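Long-range contacts in delta-aminolevulinic acid dehydratase (Toxoplasma gondii ME49, PDB 3OBK), which catalyses the condensation of two molecules of 5-aminolevulinic acid into porphobilinogen, the pyrrole building block of tetrapyrroles such as heme: residues L50-E55 with D112-R117; E73-E78 with M120-A125. All blocks are in the same frame, centred on the assembly; numbering follows the deposited sequence.

Contact 1 of 2, residues L50-E55 with D112-R117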
# COMPACT_ATOMS: atom_id res chain seq x y z
N LEU A 50 26.33 -31.56 1.80
CA LEU A 50 27.33 -32.58 2.14
C LEU A 50 28.75 -32.11 1.85
O LEU A 50 28.98 -31.19 1.06
CB LEU A 50 27.07 -33.86 1.36
CG LEU A 50 25.70 -34.52 1.59
CD1 LEU A 50 25.41 -35.52 0.51
CD2 LEU A 50 25.64 -35.13 3.01
N PHE A 51 29.68 -32.77 2.54
CA PHE A 51 31.08 -32.48 2.45
C PHE A 51 31.79 -33.68 1.91
O PHE A 51 31.57 -34.81 2.40
CB PHE A 51 31.65 -32.20 3.83
CG PHE A 51 31.01 -31.04 4.50
CD1 PHE A 51 31.41 -29.75 4.18
CD2 PHE A 51 30.00 -31.23 5.42
CE1 PHE A 51 30.80 -28.67 4.80
CE2 PHE A 51 29.40 -30.16 6.03
CZ PHE A 51 29.79 -28.88 5.73
N VAL A 52 32.65 -33.44 0.92
CA VAL A 52 33.48 -34.49 0.35
C VAL A 52 34.96 -34.12 0.41
O VAL A 52 35.33 -32.97 0.21
CB VAL A 52 33.11 -34.78 -1.12
CG1 VAL A 52 33.17 -33.53 -1.95
CG2 VAL A 52 34.02 -35.89 -1.70
N HIS A 53 35.80 -35.12 0.66
CA HIS A 53 37.26 -34.94 0.58
C HIS A 53 37.92 -36.06 -0.20
O HIS A 53 37.33 -37.10 -0.45
CB HIS A 53 37.87 -34.78 1.99
CG HIS A 53 37.82 -36.00 2.86
ND1 HIS A 53 38.47 -36.05 4.08
CD2 HIS A 53 37.21 -37.20 2.70
CE1 HIS A 53 38.28 -37.25 4.62
NE2 HIS A 53 37.51 -37.96 3.81
N ASP A 54 39.17 -35.84 -0.60
CA ASP A 54 39.89 -36.79 -1.43
C ASP A 54 40.72 -37.73 -0.56
O ASP A 54 41.93 -37.70 -0.60
CB ASP A 54 40.81 -36.04 -2.40
CG ASP A 54 40.89 -36.68 -3.76
OD1 ASP A 54 40.54 -37.88 -3.92
OD2 ASP A 54 41.28 -35.96 -4.69
N GLU A 55 40.05 -38.55 0.24
CA GLU A 55 40.72 -39.53 1.08
C GLU A 55 39.94 -40.81 0.96
O GLU A 55 38.80 -40.78 0.54
CB GLU A 55 40.72 -39.10 2.54
CG GLU A 55 41.30 -37.70 2.82
CD GLU A 55 42.83 -37.62 2.66
OE1 GLU A 55 43.50 -38.67 2.45
OE2 GLU A 55 43.34 -36.47 2.74
N ASP A 112 39.67 -31.09 -13.17
CA ASP A 112 39.97 -32.40 -12.61
C ASP A 112 40.06 -32.39 -11.10
O ASP A 112 40.53 -33.34 -10.50
CB ASP A 112 41.30 -32.90 -13.18
CG ASP A 112 41.28 -33.01 -14.69
OD1 ASP A 112 40.26 -33.52 -15.25
OD2 ASP A 112 42.30 -32.61 -15.32
N GLY A 113 39.60 -31.30 -10.49
CA GLY A 113 39.60 -31.16 -9.04
C GLY A 113 38.48 -31.94 -8.38
O GLY A 113 37.59 -32.46 -9.05
N LEU A 114 38.52 -32.00 -7.05
CA LEU A 114 37.61 -32.86 -6.30
C LEU A 114 36.14 -32.53 -6.59
O LEU A 114 35.37 -33.42 -6.91
CB LEU A 114 37.88 -32.80 -4.79
CG LEU A 114 36.92 -33.60 -3.90
CD1 LEU A 114 36.96 -35.10 -4.12
CD2 LEU A 114 37.23 -33.27 -2.46
N LEU A 115 35.75 -31.28 -6.49
CA LEU A 115 34.33 -30.98 -6.68
C LEU A 115 33.82 -31.38 -8.06
O LEU A 115 32.83 -32.10 -8.16
CB LEU A 115 33.98 -29.53 -6.35
CG LEU A 115 32.51 -29.24 -6.08
CD1 LEU A 115 31.94 -30.20 -5.04
CD2 LEU A 115 32.37 -27.76 -5.65
N PRO A 116 34.49 -30.95 -9.14
CA PRO A 116 34.00 -31.42 -10.45
C PRO A 116 33.93 -32.93 -10.59
O PRO A 116 33.02 -33.43 -11.21
CB PRO A 116 35.04 -30.86 -11.44
CG PRO A 116 35.51 -29.65 -10.81
CD PRO A 116 35.55 -29.94 -9.32
N ARG A 117 34.87 -33.65 -10.01
CA ARG A 117 34.82 -35.12 -10.07
C ARG A 117 33.65 -35.66 -9.24
O ARG A 117 33.03 -36.66 -9.61
CB ARG A 117 36.14 -35.74 -9.59
CG ARG A 117 37.28 -35.59 -10.55
CD ARG A 117 38.53 -36.34 -10.05
NE ARG A 117 39.35 -35.51 -9.14
CZ ARG A 117 39.62 -35.77 -7.85
NH1 ARG A 117 40.39 -34.91 -7.21
NH2 ARG A 117 39.14 -36.84 -7.20
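In the TIM barrel of this dehydratase, strand 46-53 and the turn after it, at Asp54, meet the first turn of helix 114-125 through Val52 and Asp54 on one side and Leu114 and Arg117 on the other. Strand 89-95 runs parallel beside strand 46-53 and leads, through a long loop, to this helix, so the contact ties a barrel strand to the helix that follows the neighbouring barrel strand. Val52 and Leu114 reach toward each other tip to tip, Val52 CG2 lying 3.9 Å from Leu114 CD1. Leu114 has CG anti to its backbone N (chi1 176°), and chi2 (64°) then sets its methyls, of which CD2 sits 3.3 Å from Val52 O and 3.5 Å from His53 CA. Met72 of helix 72-84 also touches Leu114.

Beyond this buried apolar part, at the exposed end of the contact, Asp54 forms a salt bridge with Arg117. The two side chains cross at about a right angle, and their flat groups are turned 31° apart. Asp54 OD2 takes both terminal nitrogens: NH1 at 2.9 Å, arriving on the syn side though tilted out of the carboxylate plane, and NH2 in a weak bond of 3.4 Å. The guanidinium is also held at Arg117 NE, which donates a nearly straight 2.8 Å bond, in the guanidinium plane, to Asp112 O from above the carbonyl plane.

Contact 2 of 2, residues E73-E78 with M120-A125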
# COMPACT_ATOMS: atom_id res chain seq x y z
N GLU A 73 33.32 -42.49 -2.39
CA GLU A 73 32.45 -43.67 -2.36
C GLU A 73 31.27 -43.44 -1.38
O GLU A 73 30.13 -43.72 -1.70
CB GLU A 73 33.28 -44.89 -1.95
CG GLU A 73 32.58 -46.17 -2.12
CD GLU A 73 32.79 -47.14 -0.92
OE1 GLU A 73 33.81 -47.91 -0.91
OE2 GLU A 73 31.89 -47.13 -0.02
N ASP A 74 31.56 -42.92 -0.20
CA ASP A 74 30.54 -42.69 0.82
C ASP A 74 29.60 -41.54 0.45
O ASP A 74 28.43 -41.55 0.84
CB ASP A 74 31.18 -42.43 2.21
CG ASP A 74 31.60 -43.73 2.93
OD1 ASP A 74 31.26 -44.83 2.45
OD2 ASP A 74 32.27 -43.64 3.98
N LEU A 75 30.11 -40.57 -0.32
CA LEU A 75 29.26 -39.53 -0.92
C LEU A 75 28.13 -40.14 -1.73
O LEU A 75 26.97 -39.83 -1.52
CB LEU A 75 30.05 -38.56 -1.80
CG LEU A 75 29.29 -37.43 -2.47
CD1 LEU A 75 28.60 -36.46 -1.46
CD2 LEU A 75 30.22 -36.66 -3.40
N LEU A 76 28.49 -41.03 -2.65
CA LEU A 76 27.48 -41.73 -3.42
C LEU A 76 26.54 -42.52 -2.51
O LEU A 76 25.35 -42.49 -2.72
CB LEU A 76 28.12 -42.65 -4.45
CG LEU A 76 29.20 -42.10 -5.41
CD1 LEU A 76 29.40 -43.07 -6.57
CD2 LEU A 76 28.95 -40.68 -5.95
N LYS A 77 27.06 -43.20 -1.49
CA LYS A 77 26.17 -43.94 -0.58
C LYS A 77 25.19 -42.99 0.08
O LYS A 77 24.01 -43.30 0.22
CB LYS A 77 26.93 -44.75 0.51
N GLU A 78 25.68 -41.82 0.48
CA GLU A 78 24.88 -40.91 1.27
C GLU A 78 23.81 -40.21 0.42
O GLU A 78 22.66 -40.10 0.84
CB GLU A 78 25.78 -39.88 1.96
CG GLU A 78 25.06 -38.92 2.92
CD GLU A 78 24.62 -39.59 4.20
OE1 GLU A 78 25.30 -40.53 4.65
OE2 GLU A 78 23.59 -39.17 4.79
N MET A 120 30.56 -35.17 -11.40
CA MET A 120 30.50 -36.16 -12.48
C MET A 120 30.18 -37.52 -11.95
O MET A 120 29.40 -38.22 -12.54
CB MET A 120 31.81 -36.21 -13.28
CG MET A 120 31.97 -35.04 -14.25
SD MET A 120 33.59 -35.03 -15.06
CE MET A 120 34.55 -33.93 -14.02
N ALA A 121 30.77 -37.88 -10.82
CA ALA A 121 30.51 -39.18 -10.22
C ALA A 121 29.05 -39.32 -9.76
O ALA A 121 28.44 -40.36 -9.93
CB ALA A 121 31.49 -39.42 -9.08
N LEU A 122 28.48 -38.26 -9.20
CA LEU A 122 27.12 -38.32 -8.69
C LEU A 122 26.14 -38.39 -9.84
O LEU A 122 25.20 -39.17 -9.81
CB LEU A 122 26.82 -37.12 -7.81
CG LEU A 122 27.36 -37.27 -6.40
CD1 LEU A 122 27.31 -35.96 -5.67
CD2 LEU A 122 26.59 -38.32 -5.65
N LYS A 123 26.38 -37.57 -10.85
CA LYS A 123 25.62 -37.65 -12.12
C LYS A 123 25.67 -39.01 -12.85
O LYS A 123 24.67 -39.42 -13.42
CB LYS A 123 26.06 -36.52 -13.07
CG LYS A 123 25.52 -35.16 -12.66
CD LYS A 123 24.08 -34.96 -13.09
CE LYS A 123 23.38 -33.84 -12.31
NZ LYS A 123 21.99 -33.59 -12.80
N GLU A 124 26.81 -39.70 -12.83
CA GLU A 124 26.87 -41.02 -13.46
C GLU A 124 26.04 -42.01 -12.65
O GLU A 124 25.38 -42.87 -13.22
CB GLU A 124 28.32 -41.54 -13.64
N ALA A 125 26.07 -41.88 -11.32
CA ALA A 125 25.36 -42.80 -10.43
C ALA A 125 23.87 -42.50 -10.25
O ALA A 125 23.10 -43.42 -10.02
CB ALA A 125 26.06 -42.89 -9.12
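Two neighbouring helices on the outside of the barrel, 72-84 and 114-125, pack here through purely apolar side chains: Leu75 and Leu76 from the first, Ala121, Leu122 and Ala125 from the second. No hydrogen bond passes between the segments. Their short axes come within 10.2 Å at a crossing angle of -45°, running in broadly the same direction, and the closest pair of CA atoms belongs to Leu76 and Leu122.

Leu122 stands at the centre and offers a different methyl to each leucine opposite. Its CD2 meets Leu76 CD2 at 3.4 Å, a tight approach for two methyl groups, while its CD1 lies 3.8 Å from Leu75 CD2. Leu75 CG, anti to its own backbone N (chi1 -180°), is 4.0 Å from the same Leu122 CD1. The side chains of Leu75 and Leu122 cross at about a right angle; those of Leu76 and Leu122 meet at a slant.

In the TIM-barrel fold, helices of this kind form the layer around the parallel strands, and the neighbours of the two leucines reflect it. Leu75 touches Leu50 and Val52 of strand 46-53, whereas Leu122 touches Leu131 of strand 130-135 and Val79 of the facing helix. The buried Leu75-Leu122 pair therefore lies on the strand side of the interface.

Leu76 is partly exposed and occupies the outer side. Its CD2, besides meeting Leu122, lies 4.2 Å from Ala121 CB, and its CD1 is at the same distance from Ala125 CB, one helical turn further on. Both alanine CA-CB bonds point toward helix 72-84, and their short side chains leave the reach across the interface to the leucine. Leu76 CD2 also lies 4.0 Å from Ala121 O.

After its N-terminal arm the chain passes strand 46-53, helix 72-84 and strand 89-95 before helix 114-125. Contact 1 closes the longer loop, bringing the start of this helix back to the end of strand 46-53; contact 2 closes a shorter one between the two helices. Because the segments alternate along the chain, the loops cross rather than nest. Helix 114-125 serves both, its first turn in contact 1 and its C-terminal part in contact 2, with centres about 11 Å apart. Direct packing joins them as well: Leu50 CD1 lies 3.9 Å from Leu75 CD1, so the strand also packs directly on helix 72-84.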